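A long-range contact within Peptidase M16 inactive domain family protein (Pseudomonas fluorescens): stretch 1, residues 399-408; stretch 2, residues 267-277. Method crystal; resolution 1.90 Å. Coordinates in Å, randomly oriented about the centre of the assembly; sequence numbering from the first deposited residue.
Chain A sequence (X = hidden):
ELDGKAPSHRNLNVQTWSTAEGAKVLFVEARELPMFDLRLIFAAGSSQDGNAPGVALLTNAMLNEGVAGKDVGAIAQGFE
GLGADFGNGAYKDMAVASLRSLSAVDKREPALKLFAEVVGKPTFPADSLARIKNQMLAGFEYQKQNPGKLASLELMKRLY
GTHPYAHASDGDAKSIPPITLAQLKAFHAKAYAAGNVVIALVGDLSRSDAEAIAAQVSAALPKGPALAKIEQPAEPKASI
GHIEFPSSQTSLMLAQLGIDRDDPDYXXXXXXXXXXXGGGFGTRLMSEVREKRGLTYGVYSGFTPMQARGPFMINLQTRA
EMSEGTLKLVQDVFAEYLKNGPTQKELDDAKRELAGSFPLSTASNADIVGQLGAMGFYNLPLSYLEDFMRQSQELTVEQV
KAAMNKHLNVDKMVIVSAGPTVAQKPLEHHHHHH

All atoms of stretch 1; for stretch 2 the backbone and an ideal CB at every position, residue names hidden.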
# COMPACT_ATOMS: atom_id res chain seq x y z
N GLN A 399 -6.55 -2.15 -38.06
CA GLN A 399 -5.43 -2.88 -37.48
C GLN A 399 -5.72 -3.32 -36.05
O GLN A 399 -5.33 -4.41 -35.64
CB GLN A 399 -4.17 -2.02 -37.49
CG GLN A 399 -3.69 -1.64 -38.89
CD GLN A 399 -2.51 -0.69 -38.85
OE1 GLN A 399 -2.55 0.34 -38.17
NE2 GLN A 399 -1.46 -1.03 -39.57
N VAL A 400 -6.38 -2.46 -35.28
CA VAL A 400 -6.71 -2.81 -33.91
C VAL A 400 -7.74 -3.94 -33.93
O VAL A 400 -7.59 -4.94 -33.23
CB VAL A 400 -7.28 -1.59 -33.15
CG1 VAL A 400 -7.84 -2.01 -31.79
CG2 VAL A 400 -6.19 -0.54 -32.98
N LYS A 401 -8.78 -3.80 -34.74
CA LYS A 401 -9.80 -4.84 -34.83
C LYS A 401 -9.20 -6.19 -35.23
O LYS A 401 -9.56 -7.23 -34.69
CB LYS A 401 -10.89 -4.43 -35.83
CG LYS A 401 -11.92 -5.51 -36.12
CD LYS A 401 -12.94 -5.02 -37.14
CE LYS A 401 -13.93 -6.11 -37.52
NZ LYS A 401 -13.31 -7.21 -38.31
N ALA A 402 -8.27 -6.16 -36.19
CA ALA A 402 -7.64 -7.39 -36.65
C ALA A 402 -6.84 -8.05 -35.54
O ALA A 402 -6.95 -9.26 -35.32
CB ALA A 402 -6.75 -7.12 -37.84
N ALA A 403 -6.03 -7.25 -34.85
CA ALA A 403 -5.18 -7.75 -33.77
C ALA A 403 -5.99 -8.38 -32.65
O ALA A 403 -5.69 -9.48 -32.20
CB ALA A 403 -4.31 -6.61 -33.22
N MSE A 404 -7.03 -7.68 -32.19
CA MSE A 404 -7.86 -8.20 -31.11
C MSE A 404 -8.52 -9.52 -31.53
O MSE A 404 -8.63 -10.45 -30.72
CB MSE A 404 -8.94 -7.19 -30.72
CG MSE A 404 -8.39 -5.90 -30.06
SE MSE A 404 -7.59 -6.14 -28.44
CE MSE A 404 -8.98 -6.21 -27.39
N ASN A 405 -8.95 -9.60 -32.79
CA ASN A 405 -9.57 -10.82 -33.30
C ASN A 405 -8.55 -11.93 -33.50
O ASN A 405 -8.88 -13.11 -33.46
CB ASN A 405 -10.30 -10.54 -34.62
CG ASN A 405 -11.70 -10.00 -34.41
OD1 ASN A 405 -12.01 -8.88 -34.81
ND2 ASN A 405 -12.56 -10.80 -33.78
N LYS A 406 -7.29 -11.55 -33.72
CA LYS A 406 -6.24 -12.54 -33.94
C LYS A 406 -5.79 -13.20 -32.64
O LYS A 406 -5.25 -14.31 -32.66
CB LYS A 406 -5.04 -11.87 -34.63
CG LYS A 406 -3.88 -12.81 -34.93
CD LYS A 406 -2.72 -12.02 -35.53
CE LYS A 406 -1.53 -12.91 -35.82
NZ LYS A 406 -0.36 -12.12 -36.29
N HIS A 407 -6.03 -12.55 -31.52
CA HIS A 407 -5.60 -13.09 -30.24
C HIS A 407 -6.72 -13.45 -29.27
O HIS A 407 -6.48 -14.12 -28.27
CB HIS A 407 -4.65 -12.10 -29.58
CG HIS A 407 -3.38 -11.88 -30.35
ND1 HIS A 407 -2.38 -12.83 -30.41
CD2 HIS A 407 -2.97 -10.85 -31.13
CE1 HIS A 407 -1.41 -12.40 -31.19
NE2 HIS A 407 -1.75 -11.20 -31.64
N LEU A 408 -7.94 -13.03 -29.58
CA LEU A 408 -9.08 -13.32 -28.71
C LEU A 408 -10.26 -13.88 -29.49
O LEU A 408 -10.45 -13.56 -30.65
CB LEU A 408 -9.53 -12.05 -27.99
CG LEU A 408 -8.51 -11.39 -27.06
CD1 LEU A 408 -9.08 -10.07 -26.56
CD2 LEU A 408 -8.20 -12.33 -25.90
N UNK A 267 1.45 -3.53 -29.16
CA UNK A 267 0.95 -2.15 -29.21
C UNK A 267 -0.50 -2.09 -29.67
O UNK A 267 -1.31 -1.32 -29.13
CB UNK A 267 1.82 -1.30 -30.14
N UNK A 268 -0.84 -2.90 -30.66
CA UNK A 268 -2.20 -2.93 -31.20
C UNK A 268 -3.21 -3.45 -30.17
O UNK A 268 -4.28 -2.88 -30.03
CB UNK A 268 -2.24 -3.80 -32.46
N UNK A 269 -2.86 -4.52 -29.46
CA UNK A 269 -3.78 -5.07 -28.47
C UNK A 269 -3.85 -4.22 -27.22
O UNK A 269 -4.86 -4.21 -26.52
CB UNK A 269 -3.37 -6.50 -28.10
N UNK A 270 -2.77 -3.49 -26.94
CA UNK A 270 -2.75 -2.62 -25.77
C UNK A 270 -3.74 -1.48 -25.99
O UNK A 270 -4.51 -1.13 -25.10
CB UNK A 270 -1.34 -2.08 -25.51
N UNK A 271 -3.73 -0.91 -27.19
CA UNK A 271 -4.63 0.19 -27.50
C UNK A 271 -6.07 -0.32 -27.61
O UNK A 271 -7.02 0.34 -27.19
CB UNK A 271 -4.20 0.88 -28.80
N UNK A 272 -6.23 -1.52 -28.16
CA UNK A 272 -7.55 -2.10 -28.28
C UNK A 272 -8.13 -2.37 -26.91
O UNK A 272 -9.32 -2.15 -26.66
CB UNK A 272 -7.50 -3.39 -29.11
N UNK A 273 -7.28 -2.84 -25.99
CA UNK A 273 -7.73 -3.12 -24.64
C UNK A 273 -8.07 -1.84 -23.91
O UNK A 273 -9.01 -1.79 -23.13
CB UNK A 273 -6.67 -3.90 -23.87
N UNK A 274 -7.27 -0.80 -24.15
CA UNK A 274 -7.51 0.49 -23.51
C UNK A 274 -8.92 0.97 -23.80
O UNK A 274 -9.64 1.41 -22.90
CB UNK A 274 -6.49 1.53 -23.98
N UNK A 275 -9.33 0.87 -25.07
CA UNK A 275 -10.66 1.30 -25.51
C UNK A 275 -11.77 0.42 -24.92
O UNK A 275 -12.86 0.91 -24.59
CB UNK A 275 -10.74 1.28 -27.04
N UNK A 276 -11.49 -0.87 -24.80
CA UNK A 276 -12.46 -1.81 -24.26
C UNK A 276 -12.68 -1.72 -22.75
O UNK A 276 -13.82 -1.64 -22.29
CB UNK A 276 -12.02 -3.23 -24.61
N UNK A 277 -11.59 -1.76 -21.99
CA UNK A 277 -11.71 -1.70 -20.54
C UNK A 277 -10.52 -1.15 -19.79
O UNK A 277 -10.19 -1.62 -18.70
CB UNK A 277 -12.00 -3.11 -20.01

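The two helices cross almost at right angles, with 97° between their N-to-C directions and 8.5 Å between axes at closest approach. Stretch 1 offers a largely apolar strip made by Val-400, Ala-403 and Met-404 (a selenomethionine), with the ring carbon CD2 of His-407.

Position 267 has nothing of stretch 1 within 5.5 Å of its ideal CB, so the contact leaves its choice open; it is Ala-267.

Position 268 points its CA-to-CB bond toward stretch 1. Its CA lies 5.3 Å from the CA of Val-400, and its ideal CB is 3.6 Å from Ala-403 CB. Backbones this close favour a small residue, alanine, glycine or perhaps serine. The residue is Ala-268, which makes a methyl-to-methyl contact with Ala-403.

At position 269 the bond runs sideways. The ideal CB is 4.3 Å from Met-404 SE and 5.3 Å from His-407 CD2, leaving room for a medium-sized apolar side chain: valine, isoleucine, leucine or methionine. It is Val-269, with chi1 in the m well. Its CG1 comes to 4.1 Å from Ala-403 CB and 3.9 Å from His-407 CD2, the latter oblique to the ring.

Position 270 points away, and polar or small residues would do; Ser-270 makes no contact with stretch 1.

Position 271 points sideways, its ideal CB 4.8 Å from Val-400 CG2, so an aliphatic chain could extend alongside that methyl. Leu-271 does so, its CD2 4.2 Å from Val-400 CG2.

Position 272 is the most restrictive. Its phi/psi of -65/-39 is ordinary helix and does not itself demand glycine, but an ideal CB would clash with Met-404 CG at 2.8 Å and sit tightly against Val-400 CG1 at 3.0 Å. Glycine alone fits these coordinates comfortably. Gly-272 lets Val-400 CG1 approach its CA to 3.5 Å and Met-404 CE its C to 4.0 Å.

Position 273 points sideways, its ideal CB 4.8 Å from Met-404 CE; many residues could suit. Asn-273 helps line the hole around Met-404, its backbone N 4.0 Å from Met-404 CE.

Position 274 is out of reach and could hold most residues; it is Gln-274. Position 275 points toward stretch 1 across open space, suiting a larger apolar residue; Ile-275 makes no contact within 4.5 Å.

Position 276 points toward stretch 1, its ideal CB 5.1 Å from Met-404 CE, which suits a longer apolar chain such as leucine or methionine. Leu-276 places CD2 4.4 Å from Met-404 CE, completing the hole formed with Val-269, Gly-272 and Asn-273.

Position 277 is out of reach, with phi/psi of -154/36; the residue is Gly-277.

Stretch 2, residues 267-277: AAVSLGNQILG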
# COMPACT_ATOMS: atom_id res chain seq x y z
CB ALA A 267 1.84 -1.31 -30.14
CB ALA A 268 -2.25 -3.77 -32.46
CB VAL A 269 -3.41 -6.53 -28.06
CG1 VAL A 269 -3.39 -7.42 -29.29
CG2 VAL A 269 -2.07 -6.55 -27.34
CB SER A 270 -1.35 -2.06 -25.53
OG SER A 270 -0.43 -3.11 -25.30
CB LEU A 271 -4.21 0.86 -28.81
CG LEU A 271 -4.88 2.20 -29.09
CD1 LEU A 271 -4.25 3.29 -28.22
CD2 LEU A 271 -4.71 2.53 -30.56
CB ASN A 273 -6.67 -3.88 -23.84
CG ASN A 273 -7.10 -4.11 -22.41
OD1 ASN A 273 -6.70 -3.38 -21.50
ND2 ASN A 273 -7.94 -5.11 -22.21
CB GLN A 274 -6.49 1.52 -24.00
CG GLN A 274 -5.07 1.32 -23.46
CD GLN A 274 -4.05 2.25 -24.10
OE1 GLN A 274 -4.29 3.45 -24.24
NE2 GLN A 274 -2.89 1.71 -24.47
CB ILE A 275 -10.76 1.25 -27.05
CG1 ILE A 275 -9.73 2.22 -27.66
CG2 ILE A 275 -12.18 1.59 -27.50
CD1 ILE A 275 -9.57 2.07 -29.18
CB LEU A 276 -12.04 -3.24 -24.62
CG LEU A 276 -12.82 -4.40 -23.98
CD1 LEU A 276 -14.27 -4.37 -24.41
CD2 LEU A 276 -12.17 -5.72 -24.41
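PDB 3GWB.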